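Local structure of ferritin (7DIE) at residues H19-L33 with A97-V109. The protein probably stores iron in a 24-subunit protein shell, taking up ferrous iron and holding it in oxidised, ferric form. Sequence-based numbering, arbitrary orientation.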
# COMPACT_ATOMS: atom_id res chain seq x y z
N HIS A 19 6.47 15.21 50.83
CA HIS A 19 6.36 13.93 50.15
C HIS A 19 7.24 13.88 48.90
O HIS A 19 7.80 12.83 48.57
CB HIS A 19 4.92 13.61 49.79
CG HIS A 19 4.80 12.26 49.18
ND1 HIS A 19 5.10 11.11 49.88
CD2 HIS A 19 4.57 11.88 47.90
CE1 HIS A 19 5.00 10.08 49.07
NE2 HIS A 19 4.68 10.51 47.87
N TYR A 20 7.38 15.00 48.18
CA TYR A 20 8.36 15.04 47.09
C TYR A 20 9.74 14.64 47.60
O TYR A 20 10.44 13.83 46.98
CB TYR A 20 8.40 16.43 46.46
CG TYR A 20 9.35 16.55 45.26
CD1 TYR A 20 10.72 16.65 45.44
CD2 TYR A 20 8.86 16.60 43.96
CE1 TYR A 20 11.59 16.76 44.36
CE2 TYR A 20 9.72 16.72 42.86
CZ TYR A 20 11.08 16.81 43.07
OH TYR A 20 11.97 16.92 42.01
N ASN A 21 10.16 15.21 48.74
CA ASN A 21 11.46 14.86 49.29
C ASN A 21 11.54 13.38 49.65
O ASN A 21 12.61 12.78 49.57
CB ASN A 21 11.77 15.72 50.53
CG ASN A 21 12.21 17.13 50.16
OD1 ASN A 21 13.40 17.40 50.00
ND2 ASN A 21 11.24 18.03 50.00
N VAL A 22 10.43 12.78 50.08
CA VAL A 22 10.45 11.36 50.44
C VAL A 22 10.57 10.50 49.18
O VAL A 22 11.30 9.49 49.18
CB VAL A 22 9.20 11.00 51.26
CG1 VAL A 22 9.11 9.48 51.46
CG2 VAL A 22 9.25 11.72 52.63
N GLU A 23 9.87 10.86 48.10
CA GLU A 23 10.05 10.12 46.85
C GLU A 23 11.46 10.28 46.30
O GLU A 23 12.04 9.33 45.75
CB GLU A 23 9.03 10.59 45.80
CG GLU A 23 7.56 10.45 46.22
CD GLU A 23 6.97 9.08 45.89
OE1 GLU A 23 7.75 8.12 45.66
OE2 GLU A 23 5.73 8.97 45.85
N LEU A 24 12.03 11.48 46.43
CA LEU A 24 13.41 11.70 45.99
C LEU A 24 14.39 10.97 46.90
O LEU A 24 15.43 10.48 46.44
CB LEU A 24 13.71 13.21 45.98
CG LEU A 24 15.15 13.64 45.66
CD1 LEU A 24 15.61 13.05 44.32
CD2 LEU A 24 15.26 15.19 45.67
N CYS A 25 14.08 10.88 48.19
CA CYS A 25 14.95 10.11 49.07
C CYS A 25 15.00 8.66 48.61
O CYS A 25 16.08 8.05 48.53
CB CYS A 25 14.46 10.23 50.52
SG CYS A 25 15.51 9.36 51.71
N ALA A 26 13.84 8.13 48.21
CA ALA A 26 13.77 6.77 47.68
C ALA A 26 14.57 6.65 46.39
O ALA A 26 15.35 5.71 46.23
CB ALA A 26 12.31 6.37 47.44
N ALA A 27 14.39 7.60 45.47
CA ALA A 27 15.16 7.59 44.22
C ALA A 27 16.65 7.60 44.51
O ALA A 27 17.41 6.79 43.96
CB ALA A 27 14.78 8.80 43.35
N ASN A 28 17.08 8.53 45.37
CA ASN A 28 18.49 8.63 45.76
C ASN A 28 18.99 7.33 46.36
O ASN A 28 20.11 6.89 46.05
CB ASN A 28 18.68 9.78 46.75
CG ASN A 28 18.64 11.13 46.07
OD1 ASN A 28 18.93 11.22 44.87
ND2 ASN A 28 18.31 12.19 46.82
N LEU A 29 18.21 6.71 47.24
CA LEU A 29 18.61 5.43 47.80
C LEU A 29 18.72 4.36 46.72
O LEU A 29 19.69 3.59 46.68
CB LEU A 29 17.64 4.99 48.91
CG LEU A 29 18.00 3.60 49.46
CD1 LEU A 29 19.33 3.63 50.23
CD2 LEU A 29 16.88 3.02 50.32
N TYR A 30 17.74 4.31 45.81
CA TYR A 30 17.74 3.25 44.80
C TYR A 30 18.92 3.38 43.84
O TYR A 30 19.50 2.37 43.42
CB TYR A 30 16.40 3.23 44.03
CG TYR A 30 15.22 2.95 44.93
CD1 TYR A 30 15.39 2.29 46.15
CD2 TYR A 30 13.92 3.36 44.59
CE1 TYR A 30 14.32 2.05 47.01
CE2 TYR A 30 12.83 3.11 45.44
CZ TYR A 30 13.05 2.46 46.66
OH TYR A 30 12.01 2.20 47.53
N PHE A 31 19.30 4.60 43.48
CA PHE A 31 20.48 4.73 42.63
C PHE A 31 21.74 4.31 43.38
O PHE A 31 22.64 3.70 42.80
CB PHE A 31 20.60 6.16 42.09
CG PHE A 31 19.53 6.51 41.08
CD1 PHE A 31 19.33 5.71 39.96
CD2 PHE A 31 18.70 7.60 41.27
CE1 PHE A 31 18.35 6.01 39.02
CE2 PHE A 31 17.71 7.91 40.35
CZ PHE A 31 17.53 7.11 39.22
N HIS A 32 21.83 4.64 44.67
CA HIS A 32 22.92 4.12 45.50
C HIS A 32 22.90 2.59 45.52
O HIS A 32 23.92 1.94 45.26
CB HIS A 32 22.81 4.70 46.92
CG HIS A 32 23.74 4.05 47.90
ND1 HIS A 32 25.11 4.22 47.86
CD2 HIS A 32 23.49 3.24 48.96
CE1 HIS A 32 25.67 3.53 48.84
NE2 HIS A 32 24.71 2.94 49.53
N LEU A 33 21.73 2.01 45.81
CA LEU A 33 21.60 0.56 45.90
C LEU A 33 21.88 -0.11 44.56
O LEU A 33 22.31 -1.27 44.52
CB LEU A 33 20.21 0.20 46.41
CG LEU A 33 19.95 0.59 47.87
CD1 LEU A 33 18.63 -0.01 48.36
CD2 LEU A 33 21.11 0.18 48.78
N ALA A 97 17.00 -2.69 53.06
CA ALA A 97 16.98 -1.23 53.08
C ALA A 97 15.96 -0.70 52.09
O ALA A 97 15.26 0.28 52.37
CB ALA A 97 18.37 -0.69 52.78
N ALA A 98 15.86 -1.33 50.91
CA ALA A 98 14.88 -0.92 49.92
C ALA A 98 13.45 -1.12 50.43
O ALA A 98 12.58 -0.26 50.22
CB ALA A 98 15.08 -1.70 48.62
N LEU A 99 13.18 -2.26 51.07
CA LEU A 99 11.85 -2.50 51.62
C LEU A 99 11.49 -1.47 52.68
O LEU A 99 10.35 -0.98 52.72
CB LEU A 99 11.78 -3.92 52.20
CG LEU A 99 10.41 -4.43 52.63
CD1 LEU A 99 9.47 -4.48 51.44
CD2 LEU A 99 10.54 -5.81 53.27
N LYS A 100 12.43 -1.14 53.57
CA LYS A 100 12.16 -0.11 54.58
C LYS A 100 11.86 1.23 53.93
O LYS A 100 10.95 1.95 54.36
CB LYS A 100 13.35 0.03 55.54
CG LYS A 100 13.55 -1.12 56.48
CD LYS A 100 14.83 -0.95 57.30
CE LYS A 100 15.38 -2.31 57.72
NZ LYS A 100 16.83 -2.25 58.05
N MET A 101 12.61 1.58 52.89
CA MET A 101 12.42 2.87 52.23
C MET A 101 11.07 2.95 51.55
O MET A 101 10.33 3.92 51.73
CB MET A 101 13.53 3.09 51.21
CG MET A 101 13.38 4.37 50.41
SD MET A 101 13.87 5.79 51.41
CE MET A 101 12.36 6.74 51.50
N GLU A 102 10.73 1.94 50.73
CA GLU A 102 9.45 2.03 50.02
C GLU A 102 8.29 1.99 51.00
O GLU A 102 7.26 2.63 50.78
CB GLU A 102 9.34 0.90 48.99
CG GLU A 102 8.28 1.16 47.95
CD GLU A 102 8.51 2.47 47.20
OE1 GLU A 102 9.64 2.71 46.75
OE2 GLU A 102 7.55 3.23 47.03
N SER A 103 8.44 1.24 52.08
CA SER A 103 7.38 1.25 53.08
C SER A 103 7.19 2.64 53.66
O SER A 103 6.05 3.07 53.91
CB SER A 103 7.68 0.21 54.16
OG SER A 103 6.68 0.26 55.17
N LYS A 104 8.28 3.40 53.83
CA LYS A 104 8.14 4.78 54.30
C LYS A 104 7.51 5.68 53.25
O LYS A 104 6.77 6.61 53.60
CB LYS A 104 9.48 5.36 54.74
CG LYS A 104 10.07 4.70 55.98
CD LYS A 104 11.47 5.25 56.28
CE LYS A 104 12.09 4.57 57.51
NZ LYS A 104 11.26 4.71 58.75
N VAL A 105 7.81 5.46 51.96
CA VAL A 105 7.11 6.21 50.91
C VAL A 105 5.61 6.00 51.05
O VAL A 105 4.82 6.95 51.01
CB VAL A 105 7.58 5.77 49.51
CG1 VAL A 105 6.74 6.48 48.44
CG2 VAL A 105 9.04 6.05 49.30
N ARG A 106 5.19 4.74 51.19
CA ARG A 106 3.77 4.42 51.29
C ARG A 106 3.15 5.08 52.52
O ARG A 106 2.02 5.60 52.46
CB ARG A 106 3.62 2.90 51.34
CG ARG A 106 2.19 2.40 51.58
CD ARG A 106 2.16 0.88 51.44
NE ARG A 106 0.84 0.29 51.70
CZ ARG A 106 0.56 -0.45 52.77
NH1 ARG A 106 1.49 -0.68 53.68
NH2 ARG A 106 -0.67 -0.95 52.92
N GLU A 107 3.87 5.11 53.65
CA GLU A 107 3.30 5.77 54.83
C GLU A 107 3.19 7.28 54.63
O GLU A 107 2.23 7.90 55.08
CB GLU A 107 4.12 5.44 56.07
CG GLU A 107 3.84 4.02 56.58
CD GLU A 107 2.34 3.66 56.60
OE1 GLU A 107 1.91 2.74 55.82
OE2 GLU A 107 1.61 4.28 57.41
N SER A 108 4.18 7.87 53.95
CA SER A 108 4.10 9.29 53.59
C SER A 108 2.87 9.58 52.72
O SER A 108 2.11 10.52 52.99
CB SER A 108 5.38 9.72 52.87
OG SER A 108 5.40 11.12 52.72
N VAL A 109 2.66 8.79 51.66
CA VAL A 109 1.44 8.94 50.85
C VAL A 109 0.20 8.95 51.74
O VAL A 109 -0.67 9.81 51.62
CB VAL A 109 1.35 7.83 49.79
CG1 VAL A 109 -0.04 7.85 49.12
CG2 VAL A 109 2.46 8.00 48.74
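Tyr30 gives its hydroxyl to Glu102 in a very short hydrogen bond, OH to OE1 2.5 Å, made next to an iron site. The hydroxyl approaches OE1 on the anti side, 22° out of the carboxylate plane, and the two flat groups are turned 34° from each other. Glu102 gets there by a bend at its second torsion, and its other oxygen, OE2, forms a salt bridge with Lys56. That lysine also pairs with OE1 of Glu23, so one cation links the two acids, which stand 5.1 Å apart (Glu23 OE1 to Glu102 OE2) and would probably repel each other without it. Glu23 OE2 in turn accepts a hydrogen bond from His19 NE2 and is also hydrogen-bonded to ND1 of the iron ligand His60, which makes Glu23 a second-shell residue; Glu102 packs against the ligand Asp138 and probably belongs to the second shell too. Helices 10-39 and 91-118 are two members of the ferritin four-helix bundle; the axes of 19-33 and 97-109 come within 9.5 Å and run antiparallel. Between the two polar links the helices pack knobs-into-holes. Met101 sits among Cys25, Ala26, Leu29 and Tyr30: its CG lies 3.7 Å from Ala26 CB, and its bent chain lays SD alongside the sulfur of Cys25. Leu29 CD2 presses on Met101 CB at 3.5 Å, a tight carbon contact. One helical turn on, Val105 fills the hole formed by His19, Val22, Glu23 and Ala26, with CG1 against the Glu23 carboxylate and CG2 against Ala26 CB. With CG anti to its backbone N (chi1 -176°), the His19 ring reaches across to Ser108, where ND1 and OG share a nearly straight hydrogen bond of 2.9 Å at the ring edge. Val109 CG2 meets the same ring obliquely, 3.3 Å from His19 CE1.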